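Local coordinates for protein UspA1 (Moraxella catarrhalis, PDB 3NTN) that serves as a trimeric autotransporter adhesin of the bacterial outer membrane, binding fibronectin and the host receptor CEACAM1, at residues B[9-12]-B[18-21]; B[45-50]-B[54-59]; B[68-71]-B[76-79]; B[103-108]-B[114-119]. All blocks are in the same frame, centred on the assembly; numbering follows the deposited sequence.

Contact 1 (B[9-12]-B[18-21]); sequences STVG and QAKG
A19 and S9 do most of the work here, with V11 closing the other end. The A19 methyl packs beside strand 10-11: its CB lies 3.6 Å from T10 O and 3.8 Å from V11 CG2, and on the other flank it meets S9 CB at 3.9 Å. One small methyl thus touches three consecutive residues of 9-12. V11 comes in with one branch. With CG1 anti to the backbone N (chi1 -174°), CG2 is left anti to the carbonyl carbon, beside the backbone N, and reaches A19, with A19 N 3.8 Å away. S9 comes close to the A19 carbonyl oxygen, its OG 3.2 Å from A19 O, yet this pair is not a hydrogen bond: the hydroxyl is committed to I6 O. S9 CB also packs 3.7 Å from G21 O, so the apolar flank of the serine faces the end of segment 18-21. No hydrogen bond crosses between the segments, because the backbones bond to neighbouring coils: T10 pairs with S24 and V26, Q18 with N32 and A34, and A19 with E3. The side chain of T10 points away from 18-21, and T10 packs on G13 of the second subunit. The two weakly bonded strands therefore lie on different walls of one coil, with end-to-end directions 162° apart and small side chains packed between them. That is the build of a parallel beta-roll, as in the YadA head, seen here in the coil nearest the N terminus of UspA1.

Contact 2 (B[45-50]-B[54-59]); sequences RKNQAT and SFAAGI
Two walls of the YadA-type beta-roll face each other here, strand 48-49 across from strand 55-57, and the chain turns its corner at G58. That corner is the polar centre of the contact. G58 O accepts twice: R45 N donates at 3.0 Å, and N47 ND2 at 2.8 Å from above the carbonyl plane, 48° out of it. N47 gets there because CG lies beside its backbone N (chi1 -62°), which swings the amide in toward the corner. N47 OD1 accepts from N61 ND2, while N47 N donates to N32 OD1, so asparagines of successive coils are linked. Past the corner R45 and I59 form a parallel bridge, with I59 CA 3.4 Å from R45 O in a CA-H...O contact. Their side chains cross obliquely, and I59 CG2 lies over one guanidinium face near its rim; NE makes a salt bridge with D38 of the third subunit. Back along the two strands from the corner, the filling is methyl-sized: A56 CB packs 3.8 Å from Q48 O, and A49 CB meets S54 OG at 3.3 Å, that hydroxyl being bonded to G51 O. The strand turns F55 the other way, onto F55 of the third subunit. The chemistry implies a corner fixed from inside: a buried amide uses its N-H on a carbonyl that also holds the neighbouring backbone, and its oxygen is satisfied by the next coil, so hydrogen bonds at both ends of the amide probably fix the rotation of N47 and help hold the turn.

Contact 3 (B[68-71]-B[76-79]); sequences AVAL and TIEG
Strand 69-71 and the end of strand 75-77 face each other without sharing a single hydrogen bond; the nearest CA atoms, those of A68 and I77, are 6.3 Å apart. Each backbone is spoken for by adjacent coils, V69 bonding to S82 and A84. What crosses the gap is I77. Its CB points at 68-71, and its two branches divide the work. CG1 lies beside the backbone N (chi1 -64°), which puts CG2 anti to that N, where it packs on the A68 methyl, 3.6 Å from A68 CB, and I77 CB itself stands 3.8 Å from that same carbon. CG1 runs the other way, carrying CD1 toward A70 CB, 3.7 Å off. The placement of CD1 is doubtful, however, since the model brings it unreasonably close to V69 O, and the A70 contact should be read with that in mind. In the beta-roll of this YadA-like head the two strands belong to different sheets of the coil, so the isoleucine spans the interior between walls, and the alanines across from it present only methyls. A63 touches both A68 and A70 within the same core, while A84 of the next coil covers I77 further along. V69 and L71 point away from I77, out of the roll: V69 packs on L71 of the second subunit, and L71 on L71 of that subunit and on F55 of the third.

Contact 4 (B[103-108]-B[114-119]); sequences SNTDTT and SVLLGH
OD1 of D106 is gripped twice by T108, while the backbone O of the same aspartate lies 3.7 Å from L116 CD2 across the contact. T108 OG1 donates at 2.8 Å to the syn lone pair, and T108 N at 3.2 Å from above the carboxylate plane, which makes an Asx turn. This loop leads from strand 99-101 round the beta-roll to strand 115-117, where the chain turns a corner at G118. T105 faces that wall. With OG1 between the backbone N and the carbonyl carbon (chi1 56°), its CG2 falls anti to the carbonyl carbon and comes 3.7 Å from G118 O; its CB packs on L116 CD2, while OG1 is held by N89 OD1. The backbone tie at the corner is slight: S103 N to G118 O is a weak hydrogen bond of 3.5 Å, joined by a CA-H...O contact from H119 CA to S103 O. Beyond it, H119 and N104 lie side by side, pointing the same way, with amide and ring planes 80° apart, and N104 OD1 near the ring edge. The histidine has two conformers, so these ring contacts, and the close approach of S103 OG to CD2, are doubtful in detail. L117 turns from the loop onto L117 of both other subunits. Inside the roll L116 packs against the loop, and T107, whose OG1 is bonded to T90 O, crosses it at about a right angle, with its CG2 3.9 Å from L116 CD2.

Overall arrangement
The four contacts follow one another along the roll in chain order, and all reach the long parallel sheet containing strands 10-11, 55-57, 69-71 and 115-117. Contacts 2 and 3 are neighbours, centres 9 Å apart, and are joined directly: F55 N and A68 O, and F55 O and A70 N, are probable hydrogen bonds of 3.0 Å each. Contact 1 stands about 12 Å from contact 2 between centres, contact 4 about 13 Å from contact 3, and the two ends, contacts 1 and 4, are about 31 Å apart. Each touches another subunit, contacts 2 and 4 both meeting the third. The nickel ion, held by H216 and H220, sits at the far C-terminal end.

Contact 1 (B[9-12]-B[18-21])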
loop_
_atom_site.group_PDB
_atom_site.type_symbol
_atom_site.label_atom_id
_atom_site.label_comp_id
_atom_site.label_asym_id
_atom_site.label_seq_id
_atom_site.Cartn_x
_atom_site.Cartn_y
_atom_site.Cartn_z
ATOM N N SER B 9 -25.724 -21.466 19.785
ATOM C CA SER B 9 -26.077 -20.641 18.636
ATOM C C SER B 9 -27.131 -19.530 18.954
ATOM O O SER B 9 -28.003 -19.693 19.827
ATOM C CB SER B 9 -26.416 -21.489 17.417
ATOM O OG SER B 9 -27.682 -22.088 17.524
ATOM N N THR B 10 -26.999 -18.393 18.267
ATOM C CA THR B 10 -27.806 -17.200 18.547
ATOM C C THR B 10 -28.300 -16.518 17.273
ATOM O O THR B 10 -27.501 -16.174 16.399
ATOM C CB THR B 10 -27.027 -16.158 19.434
ATOM O OG1 THR B 10 -26.633 -16.776 20.665
ATOM C CG2 THR B 10 -27.866 -14.893 19.745
ATOM N N VAL B 11 -29.631 -16.376 17.188
ATOM C CA VAL B 11 -30.370 -15.362 16.389
ATOM C C VAL B 11 -31.267 -14.732 17.476
ATOM O O VAL B 11 -32.146 -15.405 17.999
ATOM C CB VAL B 11 -31.293 -16.046 15.362
ATOM C CG1 VAL B 11 -31.948 -14.997 14.442
ATOM C CG2 VAL B 11 -30.553 -17.170 14.582
ATOM N N GLY B 12 -31.110 -13.469 17.867
ATOM C CA GLY B 12 -30.609 -12.342 17.127
ATOM C C GLY B 12 -31.950 -11.609 17.059
ATOM O O GLY B 12 -32.404 -10.975 18.025
ATOM N N GLN B 18 -30.460 -17.911 10.202
ATOM C CA GLN B 18 -30.167 -19.248 10.653
ATOM C C GLN B 18 -28.794 -19.244 11.278
ATOM O O GLN B 18 -27.854 -18.800 10.665
ATOM C CB GLN B 18 -30.221 -20.243 9.470
ATOM C CG GLN B 18 -31.643 -20.696 9.066
ATOM C CD GLN B 18 -31.706 -21.294 7.641
ATOM O OE1 GLN B 18 -32.120 -22.452 7.440
ATOM N NE2 GLN B 18 -31.296 -20.493 6.647
ATOM N N ALA B 19 -28.665 -19.731 12.505
ATOM C CA ALA B 19 -27.354 -19.883 13.121
ATOM C C ALA B 19 -27.151 -21.388 13.292
ATOM O O ALA B 19 -27.324 -21.929 14.369
ATOM C CB ALA B 19 -27.303 -19.163 14.422
ATOM N N LYS B 20 -26.829 -22.069 12.202
ATOM C CA LYS B 20 -26.711 -23.540 12.201
ATOM C C LYS B 20 -25.374 -24.046 12.767
ATOM O O LYS B 20 -25.279 -25.202 13.145
ATOM C CB LYS B 20 -26.913 -24.100 10.791
ATOM C CG LYS B 20 -28.265 -23.755 10.176
ATOM C CD LYS B 20 -28.276 -23.965 8.670
ATOM C CE LYS B 20 -29.575 -24.636 8.221
ATOM N NZ LYS B 20 -29.628 -24.860 6.741
ATOM N N GLY B 21 -24.340 -23.206 12.786
ATOM C CA GLY B 21 -23.009 -23.654 13.245
ATOM C C GLY B 21 -22.958 -23.629 14.753
ATOM O O GLY B 21 -23.583 -22.755 15.377
#

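Contact 2 (B[45-50]-B[54-59])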
loop_
_atom_site.group_PDB
_atom_site.type_symbol
_atom_site.label_atom_id
_atom_site.label_comp_id
_atom_site.label_asym_id
_atom_site.label_seq_id
_atom_site.Cartn_x
_atom_site.Cartn_y
_atom_site.Cartn_z
ATOM N N ARG B 45 -28.212 -8.460 5.013
ATOM C CA ARG B 45 -29.182 -9.193 4.199
ATOM C C ARG B 45 -28.451 -10.139 3.281
ATOM O O ARG B 45 -27.486 -9.752 2.648
ATOM C CB ARG B 45 -29.999 -8.198 3.355
ATOM C CG ARG B 45 -31.028 -8.887 2.374
ATOM C CD ARG B 45 -32.130 -7.934 1.841
ATOM N NE ARG B 45 -31.602 -6.797 1.073
ATOM C CZ ARG B 45 -31.380 -6.808 -0.244
ATOM N NH1 ARG B 45 -31.617 -7.908 -0.948
ATOM N NH2 ARG B 45 -30.904 -5.722 -0.871
ATOM N N LYS B 46 -28.939 -11.373 3.192
ATOM C CA LYS B 46 -28.442 -12.360 2.224
ATOM C C LYS B 46 -26.954 -12.758 2.447
ATOM O O LYS B 46 -26.267 -13.143 1.512
ATOM C CB LYS B 46 -28.638 -11.809 0.826
ATOM C CG LYS B 46 -29.280 -12.705 -0.136
ATOM C CD LYS B 46 -29.865 -11.812 -1.262
ATOM C CE LYS B 46 -29.028 -11.746 -2.546
ATOM N NZ LYS B 46 -29.113 -10.368 -3.194
ATOM N N ASN B 47 -26.470 -12.653 3.681
ATOM C CA ASN B 47 -25.099 -13.062 4.025
ATOM C C ASN B 47 -24.979 -14.562 4.337
ATOM O O ASN B 47 -25.900 -15.182 4.888
ATOM C CB ASN B 47 -24.551 -12.278 5.214
ATOM C CG ASN B 47 -24.465 -10.779 4.947
ATOM O OD1 ASN B 47 -23.718 -10.349 4.082
ATOM N ND2 ASN B 47 -25.226 -9.985 5.692
ATOM N N GLN B 48 -23.834 -15.123 3.959
ATOM C CA GLN B 48 -23.423 -16.453 4.400
ATOM C C GLN B 48 -22.102 -16.377 5.146
ATOM O O GLN B 48 -21.307 -15.448 4.940
ATOM C CB GLN B 48 -23.289 -17.407 3.229
ATOM C CG GLN B 48 -24.577 -17.588 2.455
ATOM C CD GLN B 48 -24.351 -18.387 1.209
ATOM O OE1 GLN B 48 -23.319 -19.073 1.066
ATOM N NE2 GLN B 48 -25.309 -18.315 0.281
ATOM N N ALA B 49 -21.927 -17.310 6.070
ATOM C CA ALA B 49 -20.673 -17.500 6.712
ATOM C C ALA B 49 -20.483 -18.995 7.006
ATOM O O ALA B 49 -20.770 -19.495 8.086
ATOM C CB ALA B 49 -20.546 -16.620 7.965
ATOM N N THR B 50 -20.015 -19.711 6.000
ATOM C CA THR B 50 -19.723 -21.122 6.158
ATOM C C THR B 50 -18.351 -21.429 6.792
ATOM O O THR B 50 -18.118 -22.559 7.204
ATOM C CB THR B 50 -19.862 -21.877 4.849
ATOM O OG1 THR B 50 -18.811 -21.454 3.963
ATOM C CG2 THR B 50 -21.288 -21.630 4.185
ATOM N N SER B 54 -15.487 -17.233 10.931
ATOM C CA SER B 54 -15.703 -16.256 9.917
ATOM C C SER B 54 -16.630 -15.098 10.353
ATOM O O SER B 54 -17.289 -15.125 11.385
ATOM C CB SER B 54 -16.257 -16.921 8.642
ATOM O OG SER B 54 -17.542 -17.485 8.885
ATOM N N PHE B 55 -16.645 -14.050 9.563
ATOM C CA PHE B 55 -17.366 -12.884 9.923
ATOM C C PHE B 55 -17.831 -12.203 8.648
ATOM O O PHE B 55 -17.038 -11.982 7.754
ATOM C CB PHE B 55 -16.491 -11.940 10.755
ATOM C CG PHE B 55 -17.172 -10.644 11.082
ATOM C CD1 PHE B 55 -18.035 -10.543 12.163
ATOM C CD2 PHE B 55 -16.994 -9.525 10.252
ATOM C CE1 PHE B 55 -18.735 -9.279 12.469
ATOM C CE2 PHE B 55 -17.656 -8.287 10.526
ATOM C CZ PHE B 55 -18.532 -8.170 11.646
ATOM N N ALA B 56 -19.127 -11.917 8.550
ATOM C CA ALA B 56 -19.684 -11.160 7.413
ATOM C C ALA B 56 -20.612 -10.107 7.971
ATOM O O ALA B 56 -21.226 -10.307 9.005
ATOM C CB ALA B 56 -20.468 -12.110 6.442
ATOM N N ALA B 57 -20.682 -8.943 7.317
ATOM C CA ALA B 57 -21.783 -7.980 7.564
ATOM C C ALA B 57 -22.066 -7.197 6.275
ATOM O O ALA B 57 -21.160 -6.961 5.506
ATOM C CB ALA B 57 -21.396 -7.057 8.690
ATOM N N GLY B 58 -23.297 -6.773 6.059
ATOM C CA GLY B 58 -23.645 -5.935 4.929
ATOM C C GLY B 58 -24.607 -6.704 4.039
ATOM O O GLY B 58 -25.471 -7.437 4.530
ATOM N N ILE B 59 -24.453 -6.567 2.714
ATOM C CA ILE B 59 -25.365 -7.203 1.835
ATOM C C ILE B 59 -24.647 -8.216 0.940
ATOM O O ILE B 59 -23.653 -7.887 0.242
ATOM C CB ILE B 59 -26.111 -6.177 0.979
ATOM C CG1 ILE B 59 -27.002 -5.307 1.842
ATOM C CG2 ILE B 59 -26.929 -6.878 -0.134
ATOM C CD1 ILE B 59 -27.581 -4.104 1.071
#

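Contact 3 (B[68-71]-B[76-79])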
loop_
_atom_site.group_PDB
_atom_site.type_symbol
_atom_site.label_atom_id
_atom_site.label_comp_id
_atom_site.label_asym_id
_atom_site.label_seq_id
_atom_site.Cartn_x
_atom_site.Cartn_y
_atom_site.Cartn_z
ATOM N N ALA B 68 -12.341 -16.241 7.271
ATOM C CA ALA B 68 -12.749 -15.245 6.272
ATOM C C ALA B 68 -13.375 -14.044 6.932
ATOM O O ALA B 68 -14.129 -14.173 7.873
ATOM C CB ALA B 68 -13.738 -15.882 5.217
ATOM N N VAL B 69 -13.058 -12.862 6.408
ATOM C CA VAL B 69 -13.698 -11.614 6.818
ATOM C C VAL B 69 -14.232 -11.036 5.521
ATOM O O VAL B 69 -13.473 -10.851 4.545
ATOM C CB VAL B 69 -12.691 -10.633 7.500
ATOM C CG1 VAL B 69 -13.321 -9.236 7.721
ATOM C CG2 VAL B 69 -12.187 -11.207 8.781
ATOM N N ALA B 70 -15.542 -10.785 5.475
ATOM C CA ALA B 70 -16.169 -10.273 4.256
ATOM C C ALA B 70 -17.134 -9.174 4.717
ATOM O O ALA B 70 -18.180 -9.439 5.340
ATOM C CB ALA B 70 -16.907 -11.385 3.533
ATOM N N LEU B 71 -16.785 -7.937 4.434
ATOM C CA LEU B 71 -17.479 -6.846 5.086
ATOM C C LEU B 71 -17.821 -5.810 4.030
ATOM O O LEU B 71 -16.921 -5.233 3.440
ATOM C CB LEU B 71 -16.573 -6.301 6.202
ATOM C CG LEU B 71 -16.866 -5.053 7.039
ATOM C CD1 LEU B 71 -18.268 -5.055 7.634
ATOM C CD2 LEU B 71 -15.788 -4.901 8.158
ATOM N N THR B 76 -17.165 -12.062 -1.698
ATOM C CA THR B 76 -17.172 -13.525 -1.659
ATOM C C THR B 76 -15.758 -14.030 -1.302
ATOM O O THR B 76 -14.816 -13.809 -2.072
ATOM C CB THR B 76 -17.546 -14.112 -3.014
ATOM O OG1 THR B 76 -18.802 -13.555 -3.495
ATOM C CG2 THR B 76 -17.615 -15.665 -2.932
ATOM N N ILE B 77 -15.630 -14.728 -0.169
ATOM C CA ILE B 77 -14.363 -15.339 0.197
ATOM C C ILE B 77 -14.492 -16.840 0.317
ATOM O O ILE B 77 -15.240 -17.313 1.136
ATOM C CB ILE B 77 -13.849 -14.831 1.517
ATOM C CG1 ILE B 77 -13.558 -13.344 1.400
ATOM C CG2 ILE B 77 -12.563 -15.493 1.822
ATOM C CD1 ILE B 77 -13.539 -12.729 2.680
ATOM N N GLU B 78 -13.756 -17.577 -0.516
ATOM C CA GLU B 78 -13.823 -19.016 -0.521
ATOM C C GLU B 78 -12.395 -19.574 -0.370
ATOM O O GLU B 78 -12.173 -20.727 -0.588
ATOM C CB GLU B 78 -14.509 -19.508 -1.805
ATOM C CG GLU B 78 -16.060 -19.378 -1.844
ATOM C CD GLU B 78 -16.674 -19.245 -3.288
ATOM O OE1 GLU B 78 -15.917 -19.116 -4.308
ATOM O OE2 GLU B 78 -17.934 -19.219 -3.383
ATOM N N GLY B 79 -11.435 -18.738 0.013
ATOM C CA GLY B 79 -10.026 -19.180 0.132
ATOM C C GLY B 79 -9.593 -18.937 1.550
ATOM O O GLY B 79 -9.973 -17.914 2.123
#

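Contact 4 (B[103-108]-B[114-119])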
loop_
_atom_site.group_PDB
_atom_site.type_symbol
_atom_site.label_atom_id
_atom_site.label_comp_id
_atom_site.label_asym_id
_atom_site.label_seq_id
_atom_site.Cartn_x
_atom_site.Cartn_y
_atom_site.Cartn_z
ATOM N N SER B 103 -12.891 -2.217 -4.234
ATOM C CA SER B 103 -14.160 -2.524 -4.851
ATOM C C SER B 103 -13.928 -2.930 -6.294
ATOM O O SER B 103 -12.932 -2.547 -6.895
ATOM C CB SER B 103 -15.075 -1.312 -4.816
ATOM O OG SER B 103 -14.407 -0.164 -5.288
ATOM N N ASN B 104 -14.816 -3.781 -6.814
ATOM C CA ASN B 104 -14.818 -4.139 -8.215
ATOM C C ASN B 104 -13.452 -4.620 -8.661
ATOM O O ASN B 104 -13.000 -4.263 -9.753
ATOM C CB ASN B 104 -15.306 -2.955 -9.086
ATOM C CG ASN B 104 -16.787 -2.625 -8.849
ATOM O OD1 ASN B 104 -17.126 -2.043 -7.839
ATOM N ND2 ASN B 104 -17.659 -2.985 -9.788
ATOM N N THR B 105 -12.804 -5.419 -7.806
ATOM C CA THR B 105 -11.474 -5.936 -8.108
ATOM C C THR B 105 -11.508 -7.186 -9.033
ATOM O O THR B 105 -12.574 -7.697 -9.398
ATOM C CB THR B 105 -10.646 -6.212 -6.816
ATOM O OG1 THR B 105 -11.397 -7.100 -6.023
ATOM C CG2 THR B 105 -10.426 -4.921 -5.923
ATOM N N ASP B 106 -10.314 -7.627 -9.458
ATOM C CA ASP B 106 -10.154 -8.798 -10.324
ATOM C C ASP B 106 -9.021 -9.578 -9.716
ATOM O O ASP B 106 -7.860 -9.117 -9.691
ATOM C CB ASP B 106 -9.835 -8.362 -11.751
ATOM C CG ASP B 106 -9.455 -9.529 -12.694
ATOM O OD1 ASP B 106 -9.947 -10.673 -12.520
ATOM O OD2 ASP B 106 -8.668 -9.281 -13.655
ATOM N N THR B 107 -9.373 -10.740 -9.180
ATOM C CA THR B 107 -8.411 -11.650 -8.566
ATOM C C THR B 107 -8.059 -12.879 -9.449
ATOM O O THR B 107 -7.472 -13.863 -8.956
ATOM C CB THR B 107 -8.979 -12.169 -7.270
ATOM O OG1 THR B 107 -10.283 -12.663 -7.545
ATOM C CG2 THR B 107 -9.053 -11.043 -6.191
ATOM N N THR B 108 -8.439 -12.839 -10.733
ATOM C CA THR B 108 -8.072 -13.881 -11.725
ATOM C C THR B 108 -6.587 -14.265 -11.663
ATOM O O THR B 108 -6.229 -15.465 -11.617
ATOM C CB THR B 108 -8.431 -13.426 -13.150
ATOM O OG1 THR B 108 -9.861 -13.351 -13.273
ATOM C CG2 THR B 108 -7.886 -14.414 -14.244
ATOM N N SER B 114 -1.475 -12.152 -2.063
ATOM C CA SER B 114 -1.607 -10.879 -2.747
ATOM C C SER B 114 -2.351 -9.869 -1.873
ATOM O O SER B 114 -3.227 -10.248 -1.099
ATOM C CB SER B 114 -2.393 -11.083 -4.024
ATOM O OG SER B 114 -1.551 -11.716 -4.983
ATOM N N VAL B 115 -2.086 -8.585 -2.095
ATOM C CA VAL B 115 -2.878 -7.519 -1.505
ATOM C C VAL B 115 -3.440 -6.691 -2.666
ATOM O O VAL B 115 -2.714 -6.312 -3.563
ATOM C CB VAL B 115 -2.044 -6.668 -0.466
ATOM C CG1 VAL B 115 -2.865 -5.555 0.199
ATOM C CG2 VAL B 115 -1.448 -7.579 0.624
ATOM N N LEU B 116 -4.745 -6.440 -2.674
ATOM C CA LEU B 116 -5.350 -5.522 -3.610
ATOM C C LEU B 116 -5.902 -4.293 -2.866
ATOM O O LEU B 116 -6.658 -4.431 -1.873
ATOM C CB LEU B 116 -6.460 -6.222 -4.385
ATOM C CG LEU B 116 -6.077 -7.268 -5.454
ATOM C CD1 LEU B 116 -5.612 -8.627 -4.833
ATOM C CD2 LEU B 116 -7.258 -7.555 -6.353
ATOM N N LEU B 117 -5.520 -3.094 -3.324
ATOM C CA LEU B 117 -6.025 -1.896 -2.706
ATOM C C LEU B 117 -6.781 -1.065 -3.714
ATOM O O LEU B 117 -6.283 -0.852 -4.788
ATOM C CB LEU B 117 -4.856 -1.061 -2.174
ATOM C CG LEU B 117 -3.939 -1.710 -1.108
ATOM C CD1 LEU B 117 -2.837 -0.764 -0.815
ATOM C CD2 LEU B 117 -4.765 -2.019 0.208
ATOM N N GLY B 118 -7.968 -0.553 -3.365
ATOM C CA GLY B 118 -8.701 0.392 -4.246
ATOM C C GLY B 118 -9.710 -0.165 -5.235
ATOM O O GLY B 118 -9.768 -1.353 -5.459
ATOM N N HIS B 119 -10.455 0.755 -5.835
ATOM C CA HIS B 119 -11.498 0.495 -6.835
ATOM C C HIS B 119 -10.906 0.133 -8.202
ATOM O O HIS B 119 -9.975 0.806 -8.689
ATOM C CB HIS B 119 -12.403 1.752 -6.942
ATOM C CG HIS B 119 -13.457 1.669 -8.001
ATOM N ND1 HIS B 119 -13.547 2.584 -9.031
ATOM C CD2 HIS B 119 -14.474 0.796 -8.182
ATOM C CE1 HIS B 119 -14.575 2.272 -9.805
ATOM N NE2 HIS B 119 -15.151 1.188 -9.311
#